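Beta-lactamase (Klebsiella pneumoniae 700603, PDB 6XJ3) probably hydrolyses beta-lactam antibiotics, oxacillin among them, as a class D serine beta-lactamase, and is held here in complex with the inhibitor avibactam. Local coordinates at residues 217-222 against 229-234; 25-30 against 38-43. All coordinates share one frame; numbering follows the deposited sequence.

Interaction 1 (217-222 against 229-234); sequences LNIDTP and FKREAI. With NXL ((2S,5R)-1-formyl-5-[(sulfooxy)amino]piperidine-2-carboxamide), chain E.
Ile-219 and Leu-217 reach from the strand to meet Ile-234, Arg-231 and Lys-230 on the inner side of the helix. Leu-217 divides its two methyls: CD1 lies 3.6 Å from CG2 of Ile-234, the two side chains crossing at about a right angle, while CD2 rests against the helix backbone, 3.7 Å from Arg-231 O. Ile-219 carries its CG1 between its own N and carbonyl carbon (chi1 54°), and from there the extended branch delivers CD1 into the notch between two successive helix residues, 3.8 Å from Lys-230 CB and 4.0 Å from Arg-231 CG. Its other branch, CG2, meets CD1 of Ile-234 at 3.9 Å. The grip is by van der Waals contact, chiefly between aliphatic carbons, and both long polar side chains contribute only their first carbons to it.

Beyond CG, Arg-231 heads for the active site. A bend at chi3 (-64°) turns its guanidinium so that the edge, not a face, meets the sulfate of avibactam. NH1 gives a fairly straight, in-plane bond of 3.0 Å to OAD. The group is held from behind by NE bonded to Leu-228 O, which should limit its swing and keep this edge presented to the anion; Trp-195 N, Thr-193 OG1 and Ser-102 OG supply further bonds to the inhibitor. Lys-230 leaves in a different direction, extended beyond CG, to a salt bridge with Asp-227.

The axes of strand 217-220 and helix segment 229-234 approach to 8.8 Å at 137°, so this first part of helix 229-241 runs aslant over one face of the sheet. Phe-17 of helix 14-19 packs on Leu-217, Ile-219 and Ile-234 together, and strand 211-220 runs between strands 24-30 and 199-208.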
ATOM      1  N   LEU A 217       4.694   2.283  -6.763  1.00 16.77           N
ATOM      2  CA  LEU A 217       5.270   1.500  -7.843  1.00 15.19           C
ATOM      3  C   LEU A 217       4.469   0.219  -8.042  1.00 20.46           C
ATOM      4  O   LEU A 217       4.066  -0.429  -7.071  1.00 18.33           O
ATOM      5  CB  LEU A 217       6.740   1.155  -7.542  1.00 18.73           C
ATOM      6  CG  LEU A 217       7.384   0.022  -8.357  1.00 20.07           C
ATOM      7  CD1 LEU A 217       8.799   0.379  -8.759  1.00 18.95           C
ATOM      8  CD2 LEU A 217       7.376  -1.303  -7.582  1.00 19.39           C
ATOM      9  N   ASN A 218       4.234  -0.148  -9.301  1.00 18.94           N
ATOM     10  CA  ASN A 218       3.789  -1.497  -9.601  1.00 19.19           C
ATOM     11  C   ASN A 218       4.612  -2.036 -10.756  1.00 22.44           C
ATOM     12  O   ASN A 218       4.989  -1.292 -11.663  1.00 23.18           O
ATOM     13  CB  ASN A 218       2.262  -1.595  -9.882  1.00 21.62           C
ATOM     14  CG  ASN A 218       1.786  -0.741 -11.053  1.00 18.70           C
ATOM     15  OD1 ASN A 218       2.085  -1.025 -12.205  1.00 21.48           O
ATOM     16  ND2 ASN A 218       0.988   0.279 -10.752  1.00 24.51           N
ATOM     17  N   ILE A 219       4.933  -3.320 -10.680  1.00 22.95           N
ATOM     18  CA  ILE A 219       5.674  -4.021 -11.718  1.00 23.27           C
ATOM     19  C   ILE A 219       4.924  -5.302 -12.047  1.00 24.71           C
ATOM     20  O   ILE A 219       4.175  -5.832 -11.222  1.00 21.37           O
ATOM     21  CB  ILE A 219       7.121  -4.348 -11.282  1.00 22.32           C
ATOM     22  CG1 ILE A 219       7.112  -5.105  -9.956  1.00 21.76           C
ATOM     23  CG2 ILE A 219       7.956  -3.085 -11.172  1.00 20.95           C
ATOM     24  CD1 ILE A 219       8.376  -5.879  -9.686  1.00 19.21           C
ATOM     25  N   ASP A 220       5.122  -5.798 -13.266  1.00 26.01           N
ATOM     26  CA  ASP A 220       4.691  -7.155 -13.561  1.00 27.60           C
ATOM     27  C   ASP A 220       5.635  -8.142 -12.880  1.00 25.21           C
ATOM     28  O   ASP A 220       6.820  -7.861 -12.679  1.00 27.20           O
ATOM     29  CB  ASP A 220       4.660  -7.399 -15.071  1.00 27.09           C
ATOM     30  CG  ASP A 220       3.709  -6.463 -15.801  1.00 34.01           C
ATOM     31  OD1 ASP A 220       2.684  -6.048 -15.218  1.00 34.20           O
ATOM     32  OD2 ASP A 220       3.984  -6.148 -16.978  1.00 39.78           O
ATOM     33  N   THR A 221       5.105  -9.305 -12.508  1.00 30.68           N
ATOM     34  CA  THR A 221       5.885 -10.344 -11.841  1.00 27.91           C
ATOM     35  C   THR A 221       5.768 -11.656 -12.611  1.00 32.93           C
ATOM     36  O   THR A 221       5.127 -12.609 -12.145  1.00 32.74           O
ATOM     37  CB  THR A 221       5.438 -10.524 -10.393  1.00 27.32           C
ATOM     38  OG1 THR A 221       4.045 -10.850 -10.360  1.00 28.97           O
ATOM     39  CG2 THR A 221       5.666  -9.238  -9.604  1.00 26.40           C
ATOM     40  N   PRO A 222       6.388 -11.745 -13.792  1.00 33.42           N
ATOM     41  CA  PRO A 222       6.337 -13.011 -14.540  1.00 34.94           C
ATOM     42  C   PRO A 222       7.012 -14.163 -13.818  1.00 34.82           C
ATOM     43  O   PRO A 222       6.572 -15.311 -13.960  1.00 37.62           O
ATOM     44  CB  PRO A 222       7.049 -12.668 -15.857  1.00 29.74           C
ATOM     45  CG  PRO A 222       7.928 -11.498 -15.523  1.00 31.23           C
ATOM     46  CD  PRO A 222       7.175 -10.714 -14.495  1.00 32.23           C
ATOM     47  N   PHE A 229      11.310  -9.260  -4.660  1.00 22.25           N
ATOM     48  CA  PHE A 229      12.302  -8.331  -4.127  1.00 26.94           C
ATOM     49  C   PHE A 229      12.433  -7.082  -4.989  1.00 23.40           C
ATOM     50  O   PHE A 229      12.871  -6.036  -4.494  1.00 19.77           O
ATOM     51  CB  PHE A 229      13.657  -9.022  -4.010  1.00 25.94           C
ATOM     52  CG  PHE A 229      14.423  -9.057  -5.298  1.00 25.74           C
ATOM     53  CD1 PHE A 229      14.120  -9.991  -6.278  1.00 26.92           C
ATOM     54  CD2 PHE A 229      15.436  -8.148  -5.536  1.00 23.41           C
ATOM     55  CE1 PHE A 229      14.825 -10.024  -7.465  1.00 27.47           C
ATOM     56  CE2 PHE A 229      16.140  -8.171  -6.729  1.00 28.67           C
ATOM     57  CZ  PHE A 229      15.836  -9.108  -7.691  1.00 28.57           C
ATOM     58  N   LYS A 230      12.060  -7.174  -6.266  1.00 23.53           N
ATOM     59  CA  LYS A 230      12.240  -6.066  -7.196  1.00 21.43           C
ATOM     60  C   LYS A 230      11.371  -4.868  -6.837  1.00 21.65           C
ATOM     61  O   LYS A 230      11.722  -3.735  -7.182  1.00 18.57           O
ATOM     62  CB  LYS A 230      11.929  -6.534  -8.612  1.00 23.44           C
ATOM     63  CG  LYS A 230      12.723  -7.758  -9.026  1.00 26.77           C
ATOM     64  CD  LYS A 230      12.526  -8.086 -10.491  1.00 29.01           C
ATOM     65  CE  LYS A 230      13.419  -9.242 -10.912  1.00 27.31           C
ATOM     66  NZ  LYS A 230      13.259  -9.548 -12.369  1.00 33.32           N
ATOM     67  N   ARG A 231      10.239  -5.104  -6.161  1.00 18.41           N
ATOM     68  CA  ARG A 231       9.352  -4.015  -5.774  1.00 20.63           C
ATOM     69  C   ARG A 231      10.084  -3.006  -4.898  1.00 20.98           C
ATOM     70  O   ARG A 231      10.103  -1.807  -5.199  1.00 21.71           O
ATOM     71  CB  ARG A 231       8.123  -4.571  -5.051  1.00 19.85           C
ATOM     72  CG  ARG A 231       7.404  -5.672  -5.820  1.00 23.87           C
ATOM     73  CD  ARG A 231       6.328  -6.354  -4.982  1.00 23.10           C
ATOM     74  NE  ARG A 231       6.859  -7.057  -3.812  1.00 22.77           N
ATOM     75  CZ  ARG A 231       6.091  -7.663  -2.907  1.00 24.29           C
ATOM     76  NH1 ARG A 231       4.776  -7.652  -3.048  1.00 24.14           N
ATOM     77  NH2 ARG A 231       6.626  -8.275  -1.861  1.00 21.31           N
ATOM     78  N   GLU A 232      10.704  -3.481  -3.812  1.00 22.01           N
ATOM     79  CA  GLU A 232      11.474  -2.589  -2.952  1.00 23.05           C
ATOM     80  C   GLU A 232      12.774  -2.165  -3.613  1.00 20.43           C
ATOM     81  O   GLU A 232      13.216  -1.026  -3.439  1.00 18.19           O
ATOM     82  CB  GLU A 232      11.777  -3.258  -1.613  1.00 21.31           C
ATOM     83  CG  GLU A 232      10.569  -3.511  -0.754  1.00 24.02           C
ATOM     84  CD  GLU A 232      10.925  -3.691   0.719  1.00 32.85           C
ATOM     85  OE1 GLU A 232      11.996  -3.204   1.152  1.00 26.18           O
ATOM     86  OE2 GLU A 232      10.125  -4.317   1.449  1.00 34.39           O
ATOM     87  N   ALA A 233      13.418  -3.072  -4.351  1.00 20.98           N
ATOM     88  CA  ALA A 233      14.753  -2.773  -4.863  1.00 21.36           C
ATOM     89  C   ALA A 233      14.723  -1.612  -5.847  1.00 19.03           C
ATOM     90  O   ALA A 233      15.599  -0.741  -5.810  1.00 19.85           O
ATOM     91  CB  ALA A 233      15.368  -4.014  -5.511  1.00 23.83           C
ATOM     92  N   ILE A 234      13.717  -1.571  -6.724  1.00 19.05           N
ATOM     93  CA  ILE A 234      13.605  -0.467  -7.679  1.00 16.38           C
ATOM     94  C   ILE A 234      13.307   0.836  -6.954  1.00 18.96           C
ATOM     95  O   ILE A 234      13.932   1.869  -7.220  1.00 16.71           O
ATOM     96  CB  ILE A 234      12.531  -0.769  -8.738  1.00 14.90           C
ATOM     97  CG1 ILE A 234      12.919  -2.001  -9.554  1.00 19.65           C
ATOM     98  CG2 ILE A 234      12.297   0.457  -9.639  1.00 18.90           C
ATOM     99  CD1 ILE A 234      11.791  -2.542 -10.404  1.00 21.52           C
TER
HETATM  100  OAC NXL E 301      -0.793  -8.831  -1.585  1.00 27.36           O
HETATM  101  CAN NXL E 301      -0.998  -9.408  -0.529  1.00 35.75           C
HETATM  102  N   NXL E 301      -0.851 -10.737  -0.335  1.00 40.43           N
HETATM  103  CAJ NXL E 301      -0.810 -11.345   0.999  1.00 39.90           C
HETATM  104  CA  NXL E 301      -0.668 -11.676  -1.448  1.00 39.88           C
HETATM  105  C   NXL E 301      -1.837 -12.660  -1.586  1.00 47.57           C
HETATM  106  O   NXL E 301      -2.894 -12.462  -1.020  1.00 46.90           O
HETATM  107  NAA NXL E 301      -1.661 -13.865  -2.421  1.00 45.18           N
HETATM  108  CB  NXL E 301       0.647 -12.432  -1.271  1.00 37.35           C
HETATM  109  CAH NXL E 301       0.749 -13.084   0.100  1.00 43.41           C
HETATM  110  CAO NXL E 301       0.534 -12.061   1.217  1.00 41.83           C
HETATM  111  NAK NXL E 301       1.680 -11.144   1.414  1.00 44.09           N
HETATM  112  OAL NXL E 301       1.806 -10.216   0.313  1.00 47.24           O
HETATM  113  SAR NXL E 301       2.979  -9.180   0.442  1.00 46.52           S
HETATM  114  OAD NXL E 301       2.907  -8.408  -0.779  1.00 36.66           O
HETATM  115  OAE NXL E 301       4.220  -9.921   0.550  1.00 43.47           O
HETATM  116  OAG NXL E 301       2.705  -8.381   1.616  1.00 40.30           O

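Interaction 2 (25-30 against 38-43); sequences TIVVAD and MLVFDP
Met-38 folds its side chain over strand 25-30, on the way into the second strand of a beta hairpin. CG sits 3.8 Å from Ala-29 CB, and a turn at chi3 (72°) brings the terminal CE back to CG1 of Val-27, 3.6 Å away. Leu-39 pairs with Val-28 through two backbone bonds: Leu-39 N binds Val-28 O, and Val-28 N binds Leu-39 O at 2.8 Å. Val-40 faces Val-27 at the non-hydrogen-bonded position; their side chains lie side by side, pointing the same way, with the CG2 methyls 4.1 Å apart. Val-40 CA also makes a CA-H...O contact with Ile-26 O at 3.3 Å.

Phe-41 returns to bonded pairing with Ile-26, but unevenly: its N binds Ile-26 O at 3.0 Å, whereas the reverse bond from Ile-26 N is weak. The same Phe-41 O also takes a bond from Thr-25 OG1, swung opposite its own N (chi1 -176°), 2.6 Å long and nearly along the C=O axis. Asp-42 then leaves the strand and N-caps the helix that follows, through OD1 to Arg-45 N.

On the face of Val-27 and Val-40 lie Ser-46 of helix 43-46 and, over Val-27, helix 150-161. Phe-41 stacks on Phe-17 of helix 14-19 from the other face; strand 8-9 borders 39-41, and strand 211-220 borders 24-30.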
ATOM      1  N   THR A  25       5.914   0.767 -13.438  1.00 20.55           N
ATOM      2  CA  THR A  25       5.727   2.205 -13.370  1.00 20.15           C
ATOM      3  C   THR A  25       6.048   2.664 -11.958  1.00 19.33           C
ATOM      4  O   THR A  25       6.009   1.883 -11.005  1.00 19.12           O
ATOM      5  CB  THR A  25       4.292   2.612 -13.743  1.00 20.38           C
ATOM      6  OG1 THR A  25       4.183   4.038 -13.758  1.00 24.83           O
ATOM      7  CG2 THR A  25       3.295   2.046 -12.736  1.00 20.50           C
ATOM      8  N   ILE A  26       6.371   3.941 -11.824  1.00 19.54           N
ATOM      9  CA  ILE A  26       6.487   4.513 -10.491  1.00 17.89           C
ATOM     10  C   ILE A  26       6.084   5.974 -10.565  1.00 18.33           C
ATOM     11  O   ILE A  26       6.392   6.671 -11.538  1.00 21.81           O
ATOM     12  CB  ILE A  26       7.908   4.306  -9.912  1.00 17.46           C
ATOM     13  CG1 ILE A  26       7.971   4.724  -8.437  1.00 16.81           C
ATOM     14  CG2 ILE A  26       8.950   5.033 -10.739  1.00 20.25           C
ATOM     15  CD1 ILE A  26       9.331   4.465  -7.791  1.00 15.79           C
ATOM     16  N   VAL A  27       5.325   6.405  -9.561  1.00 17.77           N
ATOM     17  CA  VAL A  27       5.014   7.806  -9.318  1.00 17.66           C
ATOM     18  C   VAL A  27       5.701   8.208  -8.020  1.00 21.00           C
ATOM     19  O   VAL A  27       5.612   7.489  -7.016  1.00 18.62           O
ATOM     20  CB  VAL A  27       3.498   8.047  -9.217  1.00 19.29           C
ATOM     21  CG1 VAL A  27       3.218   9.517  -8.967  1.00 24.73           C
ATOM     22  CG2 VAL A  27       2.783   7.563 -10.475  1.00 21.98           C
ATOM     23  N   VAL A  28       6.380   9.348  -8.038  1.00 16.70           N
ATOM     24  CA  VAL A  28       7.076   9.871  -6.866  1.00 20.51           C
ATOM     25  C   VAL A  28       6.651  11.321  -6.694  1.00 22.73           C
ATOM     26  O   VAL A  28       6.835  12.134  -7.609  1.00 21.74           O
ATOM     27  CB  VAL A  28       8.602   9.764  -7.015  1.00 16.28           C
ATOM     28  CG1 VAL A  28       9.305  10.486  -5.871  1.00 19.14           C
ATOM     29  CG2 VAL A  28       9.033   8.300  -7.097  1.00 17.60           C
ATOM     30  N   ALA A  29       6.054  11.642  -5.544  1.00 16.81           N
ATOM     31  CA  ALA A  29       5.678  13.017  -5.216  1.00 19.90           C
ATOM     32  C   ALA A  29       6.584  13.514  -4.097  1.00 20.91           C
ATOM     33  O   ALA A  29       6.431  13.102  -2.942  1.00 19.40           O
ATOM     34  CB  ALA A  29       4.211  13.115  -4.804  1.00 23.18           C
ATOM     35  N   ASP A  30       7.497  14.422  -4.435  1.00 18.02           N
ATOM     36  CA  ASP A  30       8.512  14.918  -3.511  1.00 19.81           C
ATOM     37  C   ASP A  30       8.034  16.246  -2.935  1.00 23.20           C
ATOM     38  O   ASP A  30       8.044  17.266  -3.629  1.00 21.06           O
ATOM     39  CB  ASP A  30       9.844  15.085  -4.240  1.00 19.63           C
ATOM     40  CG  ASP A  30      11.003  15.365  -3.306  1.00 23.11           C
ATOM     41  OD1 ASP A  30      10.775  15.770  -2.144  1.00 21.00           O
ATOM     42  OD2 ASP A  30      12.158  15.172  -3.750  1.00 26.52           O
ATOM     43  N   MET A  38       5.813  16.389  -9.877  1.00 31.23           N
ATOM     44  CA  MET A  38       5.586  14.967  -9.644  1.00 36.49           C
ATOM     45  C   MET A  38       6.285  14.148 -10.726  1.00 34.84           C
ATOM     46  O   MET A  38       6.088  14.385 -11.920  1.00 36.56           O
ATOM     47  CB  MET A  38       4.090  14.658  -9.616  1.00 40.77           C
ATOM     48  CG  MET A  38       3.704  13.689  -8.501  1.00 44.12           C
ATOM     49  SD  MET A  38       1.931  13.505  -8.195  1.00 48.52           S
ATOM     50  CE  MET A  38       1.418  12.564  -9.632  1.00 47.53           C
ATOM     51  N   LEU A  39       7.112  13.191 -10.302  1.00 28.63           N
ATOM     52  CA  LEU A  39       7.962  12.415 -11.197  1.00 27.14           C
ATOM     53  C   LEU A  39       7.299  11.081 -11.519  1.00 27.61           C
ATOM     54  O   LEU A  39       6.727  10.432 -10.640  1.00 24.10           O
ATOM     55  CB  LEU A  39       9.341  12.185 -10.568  1.00 26.28           C
ATOM     56  CG  LEU A  39      10.087  13.444 -10.106  1.00 26.54           C
ATOM     57  CD1 LEU A  39      11.433  13.099  -9.483  1.00 24.11           C
ATOM     58  CD2 LEU A  39      10.269  14.423 -11.268  1.00 32.00           C
ATOM     59  N   VAL A  40       7.352  10.681 -12.790  1.00 25.06           N
ATOM     60  CA  VAL A  40       6.675   9.465 -13.225  1.00 21.86           C
ATOM     61  C   VAL A  40       7.525   8.747 -14.264  1.00 25.68           C
ATOM     62  O   VAL A  40       7.972   9.353 -15.243  1.00 25.59           O
ATOM     63  CB  VAL A  40       5.272   9.756 -13.797  1.00 23.00           C
ATOM     64  CG1 VAL A  40       4.599   8.468 -14.188  1.00 25.54           C
ATOM     65  CG2 VAL A  40       4.403  10.501 -12.792  1.00 27.35           C
ATOM     66  N   PHE A  41       7.737   7.450 -14.062  1.00 23.84           N
ATOM     67  CA  PHE A  41       8.179   6.577 -15.141  1.00 25.83           C
ATOM     68  C   PHE A  41       6.971   5.825 -15.681  1.00 27.05           C
ATOM     69  O   PHE A  41       6.188   5.264 -14.906  1.00 24.34           O
ATOM     70  CB  PHE A  41       9.260   5.592 -14.695  1.00 24.12           C
ATOM     71  CG  PHE A  41       9.734   4.711 -15.812  1.00 28.71           C
ATOM     72  CD1 PHE A  41      10.575   5.215 -16.793  1.00 27.95           C
ATOM     73  CD2 PHE A  41       9.297   3.402 -15.915  1.00 26.56           C
ATOM     74  CE1 PHE A  41      10.993   4.423 -17.845  1.00 27.53           C
ATOM     75  CE2 PHE A  41       9.709   2.603 -16.961  1.00 28.67           C
ATOM     76  CZ  PHE A  41      10.563   3.115 -17.929  1.00 27.43           C
ATOM     77  N   ASP A  42       6.829   5.820 -17.017  1.00 23.47           N
ATOM     78  CA  ASP A  42       5.695   5.282 -17.770  1.00 24.91           C
ATOM     79  C   ASP A  42       4.399   5.951 -17.329  1.00 26.66           C
ATOM     80  O   ASP A  42       3.599   5.346 -16.600  1.00 23.76           O
ATOM     81  CB  ASP A  42       5.598   3.762 -17.625  1.00 24.01           C
ATOM     82  CG  ASP A  42       4.716   3.128 -18.696  1.00 32.73           C
ATOM     83  OD1 ASP A  42       3.750   3.789 -19.141  1.00 29.55           O
ATOM     84  OD2 ASP A  42       4.986   1.968 -19.092  1.00 31.03           O
ATOM     85  N   PRO A  43       4.148   7.190 -17.769  1.00 24.74           N
ATOM     86  CA  PRO A  43       2.941   7.900 -17.312  1.00 26.45           C
ATOM     87  C   PRO A  43       1.638   7.214 -17.675  1.00 25.64           C
ATOM     88  O   PRO A  43       0.682   7.301 -16.894  1.00 25.15           O
ATOM     89  CB  PRO A  43       3.062   9.284 -17.976  1.00 28.18           C
ATOM     90  CG  PRO A  43       4.124   9.136 -19.031  1.00 33.65           C
ATOM     91  CD  PRO A  43       5.045   8.056 -18.552  1.00 27.76           C
TER

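Both contacts belong to the same sheet, where strands 211-220 and 24-30 are neighbours: Thr-25 N lies 2.9 Å from Asn-218 O, a probable hydrogen bond, and Leu-217 CB packs on Ile-26 CG1. Interaction 2 is an edge-to-edge union of strands, built on backbone bonds and a hydroxyl, with apolar side chains packed on both faces; interaction 1 lays a helix over a strand mainly through aliphatic contacts. All the residues that touch in interaction 1 are buried, and one of them extends to the inhibitor. In interaction 2 strand 25-30 is buried, but its partner is mostly partly exposed, and the loop joining the two strands carries the calcium ligands Glu-31 and Gln-33. Phe-17 touches both.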